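Local structure of dicer Related Helicase (Caenorhabditis elegans, 6M6S) at residues R43-E48 and S65-F70; K55-D60 and R154-Q159; L74-A79 and P88-K93. The protein probably couples ATP hydrolysis to RNA recognition as an RLR-family helicase, its C-terminal domain, the part in this structure, binding 5'-triphosphate double-stranded RNA. One frame throughout, in Å; residues are numbered along the deposited sequence. Where two conformers were deposited one is given.

Contact 1: residues R43-E48 and S65-F70; sequences RFLHVE and SDIKCF. With ZN (zinc ion), chain F.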
loop_
_atom_site.group_PDB
_atom_site.type_symbol
_atom_site.label_atom_id
_atom_site.label_comp_id
_atom_site.label_asym_id
_atom_site.label_seq_id
_atom_site.Cartn_x
_atom_site.Cartn_y
_atom_site.Cartn_z
ATOM N N ARG B 43 25.880 1.625 -3.497
ATOM C CA ARG B 43 26.386 2.755 -2.709
ATOM C C ARG B 43 25.392 3.170 -1.636
ATOM O O ARG B 43 25.783 3.689 -0.574
ATOM C CB ARG B 43 26.639 3.960 -3.629
ATOM C CG ARG B 43 27.527 3.611 -4.831
ATOM C CD ARG B 43 27.199 4.525 -5.998
ATOM N NE ARG B 43 27.358 5.932 -5.651
ATOM C CZ ARG B 43 26.757 6.927 -6.302
ATOM N NH1 ARG B 43 25.948 6.662 -7.324
ATOM N NH2 ARG B 43 26.956 8.184 -5.922
ATOM N N PHE B 44 24.127 2.872 -1.905
ATOM C CA PHE B 44 23.011 3.346 -1.052
ATOM C C PHE B 44 22.448 2.272 -0.138
ATOM O O PHE B 44 21.388 2.444 0.514
ATOM C CB PHE B 44 21.920 3.969 -1.927
ATOM C CG PHE B 44 22.464 5.015 -2.842
ATOM C CD1 PHE B 44 23.199 6.067 -2.323
ATOM C CD2 PHE B 44 22.352 4.868 -4.225
ATOM C CE1 PHE B 44 23.752 7.022 -3.167
ATOM C CE2 PHE B 44 22.912 5.813 -5.086
ATOM C CZ PHE B 44 23.627 6.891 -4.548
ATOM N N LEU B 45 23.145 1.142 -0.058
ATOM C CA LEU B 45 22.681 0.024 0.756
ATOM C C LEU B 45 23.783 -0.482 1.679
ATOM O O LEU B 45 24.942 -0.674 1.252
ATOM C CB LEU B 45 22.236 -1.143 -0.104
ATOM C CG LEU B 45 21.128 -0.813 -1.109
ATOM C CD1 LEU B 45 20.939 -1.958 -2.027
ATOM C CD2 LEU B 45 19.787 -0.533 -0.322
ATOM N N HIS B 46 23.437 -0.771 2.932
ATOM C CA HIS B 46 24.323 -1.595 3.753
ATOM C C HIS B 46 23.889 -3.066 3.633
ATOM O O HIS B 46 22.675 -3.389 3.573
ATOM C CB HIS B 46 24.274 -1.240 5.272
ATOM C CG HIS B 46 24.728 0.158 5.607
ATOM N ND1 HIS B 46 26.061 0.509 5.711
ATOM C CD2 HIS B 46 24.019 1.280 5.909
ATOM C CE1 HIS B 46 26.156 1.793 6.022
ATOM N NE2 HIS B 46 24.930 2.285 6.159
ATOM N N VAL B 47 24.875 -3.962 3.653
ATOM C CA VAL B 47 24.620 -5.375 3.483
ATOM C C VAL B 47 24.968 -6.037 4.792
ATOM O O VAL B 47 26.118 -5.927 5.257
ATOM C CB VAL B 47 25.482 -5.924 2.294
ATOM C CG1 VAL B 47 25.401 -7.440 2.218
ATOM C CG2 VAL B 47 25.121 -5.237 0.964
ATOM N N GLU B 48 23.988 -6.709 5.420
ATOM C CA GLU B 48 24.149 -7.240 6.768
ATOM C C GLU B 48 23.834 -8.758 6.772
ATOM O O GLU B 48 22.744 -9.147 6.351
ATOM C CB GLU B 48 23.257 -6.494 7.754
ATOM C CG GLU B 48 23.484 -6.930 9.189
ATOM C CD GLU B 48 24.705 -6.235 9.882
ATOM O OE1 GLU B 48 25.383 -5.349 9.288
ATOM O OE2 GLU B 48 24.965 -6.573 11.054
ATOM N N SER B 65 21.919 -12.005 2.156
ATOM C CA SER B 65 22.046 -11.010 3.239
ATOM C C SER B 65 20.916 -9.988 3.270
ATOM O O SER B 65 20.331 -9.676 2.235
ATOM C CB SER B 65 23.365 -10.254 3.055
ATOM O OG SER B 65 24.394 -11.176 2.726
ATOM N N ASP B 66 20.606 -9.448 4.435
ATOM C CA ASP B 66 19.631 -8.348 4.485
ATOM C C ASP B 66 20.266 -7.112 3.866
ATOM O O ASP B 66 21.503 -6.965 3.889
ATOM C CB ASP B 66 19.250 -8.048 5.939
ATOM C CG ASP B 66 18.166 -8.976 6.442
ATOM O OD1 ASP B 66 17.223 -9.245 5.653
ATOM O OD2 ASP B 66 18.274 -9.452 7.586
ATOM N N ILE B 67 19.461 -6.204 3.292
ATOM C CA ILE B 67 19.941 -4.880 2.845
ATOM C C ILE B 67 19.250 -3.777 3.632
ATOM O O ILE B 67 18.020 -3.885 3.939
ATOM C CB ILE B 67 19.750 -4.638 1.357
ATOM C CG1 ILE B 67 18.311 -4.988 0.888
ATOM C CG2 ILE B 67 20.869 -5.441 0.571
ATOM C CD1 ILE B 67 18.068 -4.549 -0.595
ATOM N N LYS B 68 20.027 -2.757 4.043
ATOM C CA LYS B 68 19.463 -1.662 4.859
ATOM C C LYS B 68 19.723 -0.365 4.167
ATOM O O LYS B 68 20.714 -0.227 3.463
ATOM C CB LYS B 68 20.198 -1.564 6.237
ATOM C CG LYS B 68 20.483 -2.887 6.915
ATOM C CD LYS B 68 19.205 -3.558 7.347
ATOM C CE LYS B 68 19.504 -4.884 8.104
ATOM N NZ LYS B 68 18.265 -5.597 8.709
ATOM N N CYS B 69 18.832 0.612 4.364
ATOM C CA CYS B 69 19.018 1.953 3.832
ATOM C C CYS B 69 20.364 2.468 4.320
ATOM O O CYS B 69 20.649 2.399 5.509
ATOM C CB CYS B 69 17.877 2.885 4.304
ATOM S SG CYS B 69 18.149 4.596 3.829
ATOM N N PHE B 70 21.220 2.955 3.415
ATOM C CA PHE B 70 22.532 3.498 3.826
ATOM C C PHE B 70 22.395 4.625 4.847
ATOM O O PHE B 70 23.220 4.739 5.768
ATOM C CB PHE B 70 23.359 4.017 2.622
ATOM C CG PHE B 70 24.795 4.409 2.981
ATOM C CD1 PHE B 70 25.795 3.440 3.089
ATOM C CD2 PHE B 70 25.136 5.743 3.198
ATOM C CE1 PHE B 70 27.107 3.786 3.419
ATOM C CE2 PHE B 70 26.466 6.110 3.529
ATOM C CZ PHE B 70 27.442 5.123 3.647
HETATM ZN ZN ZN F . 16.260 5.456 4.878
#

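Contact 2: residues K55-D60 and R154-Q159; sequences KYLSED and RQHNKQ. With nucleotides of chain C.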
loop_
_atom_site.group_PDB
_atom_site.type_symbol
_atom_site.label_atom_id
_atom_site.label_comp_id
_atom_site.label_asym_id
_atom_site.label_seq_id
_atom_site.Cartn_x
_atom_site.Cartn_y
_atom_site.Cartn_z
ATOM N N LYS B 55 15.042 -20.916 4.057
ATOM C CA LYS B 55 14.413 -22.219 3.948
ATOM C C LYS B 55 14.249 -22.587 2.464
ATOM O O LYS B 55 14.159 -23.762 2.098
ATOM C CB LYS B 55 13.072 -22.190 4.693
ATOM C CG LYS B 55 13.267 -21.989 6.208
ATOM C CD LYS B 55 11.950 -22.048 6.971
ATOM C CE LYS B 55 11.006 -20.943 6.511
ATOM N NZ LYS B 55 11.512 -19.545 6.786
ATOM N N TYR B 56 14.229 -21.558 1.615
ATOM C CA TYR B 56 14.235 -21.789 0.178
ATOM C C TYR B 56 15.674 -22.006 -0.281
ATOM O O TYR B 56 16.458 -21.056 -0.309
ATOM C CB TYR B 56 13.551 -20.638 -0.564
ATOM C CG TYR B 56 13.681 -20.715 -2.062
ATOM C CD1 TYR B 56 13.493 -21.918 -2.739
ATOM C CD2 TYR B 56 13.991 -19.571 -2.802
ATOM C CE1 TYR B 56 13.620 -22.000 -4.133
ATOM C CE2 TYR B 56 14.118 -19.649 -4.186
ATOM C CZ TYR B 56 13.936 -20.834 -4.838
ATOM O OH TYR B 56 14.080 -20.844 -6.199
ATOM N N LEU B 57 16.010 -23.250 -0.634
ATOM C CA LEU B 57 17.369 -23.577 -1.082
ATOM C C LEU B 57 17.415 -23.875 -2.564
ATOM O O LEU B 57 16.750 -24.790 -3.017
ATOM C CB LEU B 57 17.893 -24.806 -0.358
ATOM C CG LEU B 57 17.990 -24.691 1.164
ATOM C CD1 LEU B 57 18.384 -26.014 1.659
ATOM C CD2 LEU B 57 19.006 -23.632 1.614
ATOM N N SER B 58 18.249 -23.151 -3.306
ATOM C CA SER B 58 18.429 -23.442 -4.722
ATOM C C SER B 58 19.798 -22.969 -5.172
ATOM O O SER B 58 20.496 -22.245 -4.460
ATOM C CB SER B 58 17.357 -22.733 -5.556
ATOM O OG SER B 58 17.728 -21.368 -5.756
ATOM N N GLU B 59 20.203 -23.377 -6.364
ATOM C CA GLU B 59 21.487 -22.946 -6.853
ATOM C C GLU B 59 21.427 -21.562 -7.514
ATOM O O GLU B 59 22.350 -20.756 -7.402
ATOM C CB GLU B 59 21.950 -23.958 -7.873
ATOM C CG GLU B 59 23.416 -24.129 -7.876
ATOM C CD GLU B 59 23.835 -25.312 -8.694
ATOM O OE1 GLU B 59 25.007 -25.715 -8.553
ATOM O OE2 GLU B 59 23.000 -25.844 -9.472
ATOM N N ASP B 60 20.321 -21.308 -8.188
ATOM C CA ASP B 60 20.186 -20.204 -9.122
ATOM C C ASP B 60 19.382 -19.033 -8.596
ATOM O O ASP B 60 19.202 -18.025 -9.291
ATOM C CB ASP B 60 19.529 -20.736 -10.394
ATOM C CG ASP B 60 20.433 -21.686 -11.148
ATOM O OD1 ASP B 60 21.241 -21.202 -11.964
ATOM O OD2 ASP B 60 20.354 -22.909 -10.912
ATOM N N ARG B 154 28.141 -19.077 0.702
ATOM C CA ARG B 154 28.846 -20.324 0.983
ATOM C C ARG B 154 28.048 -21.153 1.984
ATOM O O ARG B 154 27.965 -22.384 1.867
ATOM C CB ARG B 154 30.264 -20.061 1.481
ATOM C CG ARG B 154 31.295 -19.863 0.337
ATOM C CD ARG B 154 32.783 -20.033 0.764
ATOM N NE ARG B 154 33.125 -19.119 1.847
ATOM C CZ ARG B 154 33.532 -17.860 1.672
ATOM N NH1 ARG B 154 33.706 -17.364 0.451
ATOM N NH2 ARG B 154 33.786 -17.096 2.723
ATOM N N GLN B 155 27.471 -20.503 2.983
ATOM C CA GLN B 155 26.631 -21.181 3.950
ATOM C C GLN B 155 25.368 -21.710 3.330
ATOM O O GLN B 155 24.865 -22.701 3.750
ATOM C CB GLN B 155 26.209 -20.277 5.081
ATOM C CG GLN B 155 27.262 -19.818 6.043
ATOM C CD GLN B 155 27.832 -20.936 6.888
ATOM O OE1 GLN B 155 27.114 -21.767 7.431
ATOM N NE2 GLN B 155 29.128 -20.941 7.008
ATOM N N HIS B 156 24.810 -20.979 2.389
ATOM C CA HIS B 156 23.609 -21.409 1.668
ATOM C C HIS B 156 23.944 -22.653 0.856
ATOM O O HIS B 156 23.184 -23.621 0.849
ATOM C CB HIS B 156 23.141 -20.310 0.724
ATOM C CG HIS B 156 21.883 -20.634 -0.033
ATOM N ND1 HIS B 156 20.663 -20.091 0.285
ATOM C CD2 HIS B 156 21.662 -21.456 -1.091
ATOM C CE1 HIS B 156 19.738 -20.546 -0.539
ATOM N NE2 HIS B 156 20.319 -21.377 -1.387
ATOM N N ASN B 157 25.083 -22.628 0.164
ATOM C CA ASN B 157 25.464 -23.749 -0.692
ATOM C C ASN B 157 25.703 -24.994 0.114
ATOM O O ASN B 157 25.438 -26.117 -0.334
ATOM C CB ASN B 157 26.736 -23.434 -1.478
ATOM C CG ASN B 157 26.504 -22.411 -2.554
ATOM O OD1 ASN B 157 25.376 -22.189 -2.963
ATOM N ND2 ASN B 157 27.582 -21.788 -3.034
ATOM N N LYS B 158 26.263 -24.807 1.299
ATOM C CA LYS B 158 26.566 -25.939 2.142
ATOM C C LYS B 158 25.301 -26.662 2.616
ATOM O O LYS B 158 25.289 -27.902 2.651
ATOM C CB LYS B 158 27.375 -25.488 3.331
ATOM C CG LYS B 158 27.738 -26.611 4.206
ATOM C CD LYS B 158 28.720 -26.170 5.266
ATOM C CE LYS B 158 29.124 -27.365 6.172
ATOM N NZ LYS B 158 28.017 -27.884 7.056
ATOM N N GLN B 159 24.261 -25.894 2.955
ATOM C CA GLN B 159 22.939 -26.447 3.293
ATOM C C GLN B 159 22.288 -27.124 2.085
ATOM O O GLN B 159 21.667 -28.195 2.200
ATOM C CB GLN B 159 21.996 -25.345 3.798
ATOM C CG GLN B 159 22.291 -24.847 5.200
ATOM C CD GLN B 159 22.273 -25.975 6.229
ATOM O OE1 GLN B 159 23.260 -26.221 6.913
ATOM N NE2 GLN B 159 21.146 -26.654 6.341
ATOM P P C C 12 10.554 -23.570 -11.067
ATOM O OP1 C C 12 11.331 -23.940 -12.285
ATOM O OP2 C C 12 10.459 -24.567 -9.980
ATOM O "O5'" C C 12 11.111 -22.193 -10.492
ATOM C "C5'" C C 12 11.479 -21.138 -11.361
ATOM C "C4'" C C 12 11.932 -19.922 -10.599
ATOM O "O4'" C C 12 10.911 -19.506 -9.677
ATOM C "C3'" C C 12 13.147 -20.079 -9.715
ATOM O "O3'" C C 12 14.356 -20.103 -10.443
ATOM C "C2'" C C 12 13.030 -18.866 -8.818
ATOM O "O2'" C C 12 13.473 -17.711 -9.516
ATOM C "C1'" C C 12 11.510 -18.779 -8.620
ATOM N N1 C C 12 11.117 -19.375 -7.324
ATOM C C2 C C 12 11.178 -18.560 -6.202
ATOM O O2 C C 12 11.496 -17.363 -6.361
ATOM N N3 C C 12 10.839 -19.082 -4.996
ATOM C C4 C C 12 10.520 -20.371 -4.901
ATOM N N4 C C 12 10.215 -20.836 -3.691
ATOM C C5 C C 12 10.469 -21.233 -6.031
ATOM C C6 C C 12 10.784 -20.694 -7.213
#

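Contact 3: residues L74-A79 and P88-K93; sequences LDVGRA and PQLSVK. With nucleotides of chain D.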
loop_
_atom_site.group_PDB
_atom_site.type_symbol
_atom_site.label_atom_id
_atom_site.label_comp_id
_atom_site.label_asym_id
_atom_site.label_seq_id
_atom_site.Cartn_x
_atom_site.Cartn_y
_atom_site.Cartn_z
ATOM N N LEU B 74 17.108 1.515 7.996
ATOM C CA LEU B 74 15.916 0.682 8.027
ATOM C C LEU B 74 16.121 -0.491 7.092
ATOM O O LEU B 74 16.739 -0.339 6.003
ATOM C CB LEU B 74 14.697 1.489 7.541
ATOM C CG LEU B 74 13.424 0.787 8.096
ATOM C CD1 LEU B 74 12.333 1.680 8.380
ATOM C CD2 LEU B 74 12.921 0.030 7.005
ATOM N N ASP B 75 15.653 -1.667 7.499
ATOM C CA ASP B 75 15.676 -2.776 6.550
ATOM C C ASP B 75 14.799 -2.506 5.332
ATOM O O ASP B 75 13.595 -2.187 5.449
ATOM C CB ASP B 75 15.193 -4.047 7.210
ATOM C CG ASP B 75 15.458 -5.243 6.318
ATOM O OD1 ASP B 75 14.647 -5.441 5.356
ATOM O OD2 ASP B 75 16.475 -5.964 6.545
ATOM N N VAL B 76 15.364 -2.679 4.144
ATOM C CA VAL B 76 14.617 -2.348 2.908
ATOM C C VAL B 76 14.481 -3.534 1.955
ATOM O O VAL B 76 14.073 -3.342 0.802
ATOM C CB VAL B 76 15.148 -1.114 2.163
ATOM C CG1 VAL B 76 15.010 0.166 3.003
ATOM C CG2 VAL B 76 16.618 -1.307 1.708
ATOM N N GLY B 77 14.803 -4.751 2.404
ATOM C CA GLY B 77 14.747 -5.886 1.488
ATOM C C GLY B 77 15.867 -6.893 1.752
ATOM O O GLY B 77 16.380 -7.050 2.892
ATOM N N ARG B 78 16.258 -7.583 0.695
ATOM C CA ARG B 78 17.205 -8.675 0.857
ATOM C C ARG B 78 17.996 -8.771 -0.406
ATOM O O ARG B 78 17.456 -8.561 -1.511
ATOM C CB ARG B 78 16.428 -9.961 1.062
ATOM C CG ARG B 78 17.273 -11.117 1.412
ATOM C CD ARG B 78 16.376 -12.221 1.998
ATOM N NE ARG B 78 17.228 -13.225 2.534
ATOM C CZ ARG B 78 16.819 -14.305 3.173
ATOM N NH1 ARG B 78 15.515 -14.523 3.380
ATOM N NH2 ARG B 78 17.729 -15.150 3.606
ATOM N N ALA B 79 19.280 -9.133 -0.304
ATOM C CA ALA B 79 20.040 -9.372 -1.527
ATOM C C ALA B 79 19.942 -10.851 -1.887
ATOM O O ALA B 79 19.746 -11.707 -1.008
ATOM C CB ALA B 79 21.530 -8.991 -1.296
ATOM N N PRO B 88 20.147 -6.677 -5.464
ATOM C CA PRO B 88 19.251 -6.272 -4.371
ATOM C C PRO B 88 17.796 -6.489 -4.775
ATOM O O PRO B 88 17.422 -6.306 -5.937
ATOM C CB PRO B 88 19.499 -4.776 -4.214
ATOM C CG PRO B 88 20.685 -4.456 -5.086
ATOM C CD PRO B 88 20.866 -5.546 -6.121
ATOM N N GLN B 89 17.002 -6.945 -3.812
ATOM C CA GLN B 89 15.539 -6.932 -3.943
ATOM C C GLN B 89 14.961 -5.968 -2.940
ATOM O O GLN B 89 14.922 -6.223 -1.712
ATOM C CB GLN B 89 15.031 -8.329 -3.661
ATOM C CG GLN B 89 13.501 -8.478 -3.989
ATOM C CD GLN B 89 13.010 -9.785 -3.430
ATOM O OE1 GLN B 89 12.799 -9.924 -2.206
ATOM N NE2 GLN B 89 12.878 -10.783 -4.304
ATOM N N LEU B 90 14.558 -4.795 -3.427
ATOM C CA LEU B 90 13.930 -3.840 -2.525
ATOM C C LEU B 90 12.481 -4.267 -2.269
ATOM O O LEU B 90 11.781 -4.660 -3.202
ATOM C CB LEU B 90 13.964 -2.466 -3.136
ATOM C CG LEU B 90 15.353 -1.857 -3.317
ATOM C CD1 LEU B 90 15.312 -0.604 -4.211
ATOM C CD2 LEU B 90 15.886 -1.536 -1.863
ATOM N N SER B 91 12.030 -4.216 -1.018
ATOM C CA SER B 91 10.665 -4.629 -0.662
ATOM C C SER B 91 9.717 -3.450 -1.010
ATOM O O SER B 91 10.032 -2.304 -0.627
ATOM C CB SER B 91 10.585 -4.818 0.838
ATOM O OG SER B 91 9.206 -5.043 1.206
ATOM N N VAL B 92 8.562 -3.708 -1.644
ATOM C CA VAL B 92 7.643 -2.582 -1.888
ATOM C C VAL B 92 7.199 -1.922 -0.613
ATOM O O VAL B 92 6.844 -0.743 -0.597
ATOM C CB VAL B 92 6.309 -2.956 -2.553
ATOM C CG1 VAL B 92 6.404 -2.894 -4.039
ATOM C CG2 VAL B 92 5.725 -4.282 -2.026
ATOM N N LYS B 93 7.158 -2.671 0.492
ATOM C CA LYS B 93 6.772 -2.067 1.778
ATOM C C LYS B 93 7.709 -0.997 2.342
ATOM O O LYS B 93 7.321 -0.268 3.226
ATOM C CB LYS B 93 6.658 -3.158 2.832
ATOM C CG LYS B 93 5.659 -4.218 2.496
ATOM C CD LYS B 93 5.922 -5.423 3.405
ATOM C CE LYS B 93 4.917 -6.527 3.136
ATOM N NZ LYS B 93 4.915 -7.533 4.244
ATOM P P G D 2 8.902 -11.230 1.287
ATOM O OP1 G D 2 8.384 -9.852 1.570
ATOM O OP2 G D 2 8.128 -12.356 1.910
ATOM O "O5'" G D 2 8.867 -11.339 -0.305
ATOM C "C5'" G D 2 9.657 -10.458 -1.092
ATOM C "C4'" G D 2 9.544 -10.818 -2.546
ATOM O "O4'" G D 2 10.163 -12.093 -2.781
ATOM C "C3'" G D 2 8.132 -10.993 -3.098
ATOM O "O3'" G D 2 7.575 -9.752 -3.451
ATOM C "C2'" G D 2 8.385 -11.844 -4.332
ATOM O "O2'" G D 2 8.912 -11.016 -5.364
ATOM C "C1'" G D 2 9.510 -12.752 -3.844
ATOM N N9 G D 2 9.030 -14.039 -3.316
ATOM C C8 G D 2 8.890 -14.398 -1.974
ATOM N N7 G D 2 8.477 -15.641 -1.825
ATOM C C5 G D 2 8.371 -16.116 -3.139
ATOM C C6 G D 2 7.975 -17.384 -3.646
ATOM O O6 G D 2 7.650 -18.372 -3.008
ATOM N N1 G D 2 7.987 -17.438 -5.038
ATOM C C2 G D 2 8.359 -16.397 -5.863
ATOM N N2 G D 2 8.338 -16.622 -7.195
ATOM N N3 G D 2 8.733 -15.209 -5.398
ATOM C C4 G D 2 8.712 -15.148 -4.053
#

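Contact 1: residues R43-E48 and S65-F70
H46 and F70 meet where strand 45-48 begins and its antiparallel neighbour 61-69 ends, beside the zinc site of this RIG-I-type C-terminal domain. Their rings are almost parallel, with 15° between planes, yet slid so far that overlap is slight: F70 CD1 lies over one face of the imidazole, towards its rim, and is 3.4 Å from H46 CE1. The imidazole is also held by its own N-H. H46 NE2 donates to F70 O at 3.0 Å, in the carbonyl plane and on a lone pair, although the bond is bent to 136° at the hydrogen. F70 O has a second donor in the ammonium group of K73, so two bonds grip this carbonyl. A chi1 of -172° sets F70 CG anti to the backbone N, and R43 O lies over one face of the ring.

Behind this pair stands the backbone ladder. H46 and K68 form a hydrogen-bonded pair, both N-to-O distances, H46 N to K68 O and K68 N to H46 O, being 2.8 Å, and E48 with D66 repeats the pattern. F70 N reaches F44 O at 3.0 Å, from above the carbonyl plane. On the face opposite to H46 and K68, I67 brings CG2 towards V47 CG2 and CD1 to within 4.1 Å of L45 CD1, while P88 packs on L45 and I67, and helix 140-167 on V47. K68 forms a salt bridge with D75. The ladder leads directly into the metal site, where C69 SG joins C14, C17 and C72 and binds the zinc ion at 2.3 Å.

Contact 2: residues K55-D60 and R154-Q159
H156 reaches from the helix 140-167 into the backbone of Y56, L57 and S58, and its imidazole and L57 carry much of the contact. From CB, a chi1 of -178° puts CG anti to the backbone N; the ring beyond it meets the loop. ND1 lies 4.1 Å from L57 CD2. CE1 approaches Y56 O at 3.3 Å, near the ring plane. NE2, at the tip, meets S58 twice: the amide S58 N lies in the ring plane at 3.3 Å and S58 O stands at 3.2 Å. Each would be a weak hydrogen bond, S58 N giving to NE2 or NE2 giving to S58 O, and the two are alternatives. CD2 also lies near S58 O. Over one face of the ring lies the methyl L57 CD2, a CH-pi contact 4.0 Å from the centroid and 17° off the normal, and the same methyl also approaches Q159 CB.

The other side of this loop serves the RNA. The Y56 ring lies against the base of cytidine 12 of chain C, whose N4 stands over the ring centre; Y56 CE2 is 3.4 Å from N3 of that cytidine, and the hydroxyl approaches the sugar at C2'. An alanine here would probably leave the cytosine base without its aromatic cover and open a gap between loop and RNA. K55 also bonds to the 5'-modified nucleotide. The loop, lying between strands 45-48 and 61-69, is thus placed between RNA and the long C-terminal helix, with E59 salt-bridged to R164 and H156 also packed on Q62 and L64 of strand 61-69.

Contact 3: residues L74-A79 and P88-K93
V76 and L90 lie side by side and point the same way across the hairpin of strands 75-82 and 85-90, with V76 CG2 3.7 Å from L90 CD2. With V76 CG1 anti to the carbonyl carbon (chi1 -64°), CG2 is left between the backbone N and the carbonyl carbon, and it is CG2 that meets L90. I67 of the next strand packs against both residues.

At G77 the antiparallel pair with L90 is too close for a side chain: a CB there would fall 1.9 Å from Q89 O, and at the backbone angles of G77 it would also press on the preceding carbonyl oxygen. Q89 O instead accepts from R78 N and also meets G77 CA at 3.2 Å. V76 O receives S91 N at 2.9 Å, and D75 OD1 accepts from G77 N, two residues on, which makes an Asx turn.

R78 and Q89 share the RNA-facing side, while A79 and P88 occupy the other. Q89 CG is anti to the backbone N (chi1 -171°), and the chain stays extended beyond it, carrying the carboxamide to G2 of chain D, where OE1 is 3.4 Å from C5' and NE2 3.4 Å from O4'. OE1 also bonds to a neighbouring sugar, and R78 NH1 to the modified 5' nucleotide.

The hairpin supplies two neighbouring strands of a four-stranded antiparallel sheet, 85-90 outermost; a backbone hydrogen bond between P88 and V36 links it to strand 33-36, and V92 packs on helix 111-117.

In the fold
After four earlier strands the chain reaches strand 45-48, and contact 1 closes the 16-residue loop that follows. Residues 55-60 lie inside that loop, but their partner is on the helix 140-167, so contact 2 crosses contact 1 and closes a far longer excursion of 93 residues. Contact 3 is nested within that excursion and follows contact 1 in series, closing the eight residues between 74-79 and 88-93. Contacts 1 and 3, with centres 9 Å apart, belong to one sheet through the neighbouring strands 61-69 and 75-82. Contact 2, its centre about 21 Å from that of contact 1 and about 20 Å from that of contact 3, ties the RNA-facing loop to the C-terminal helix.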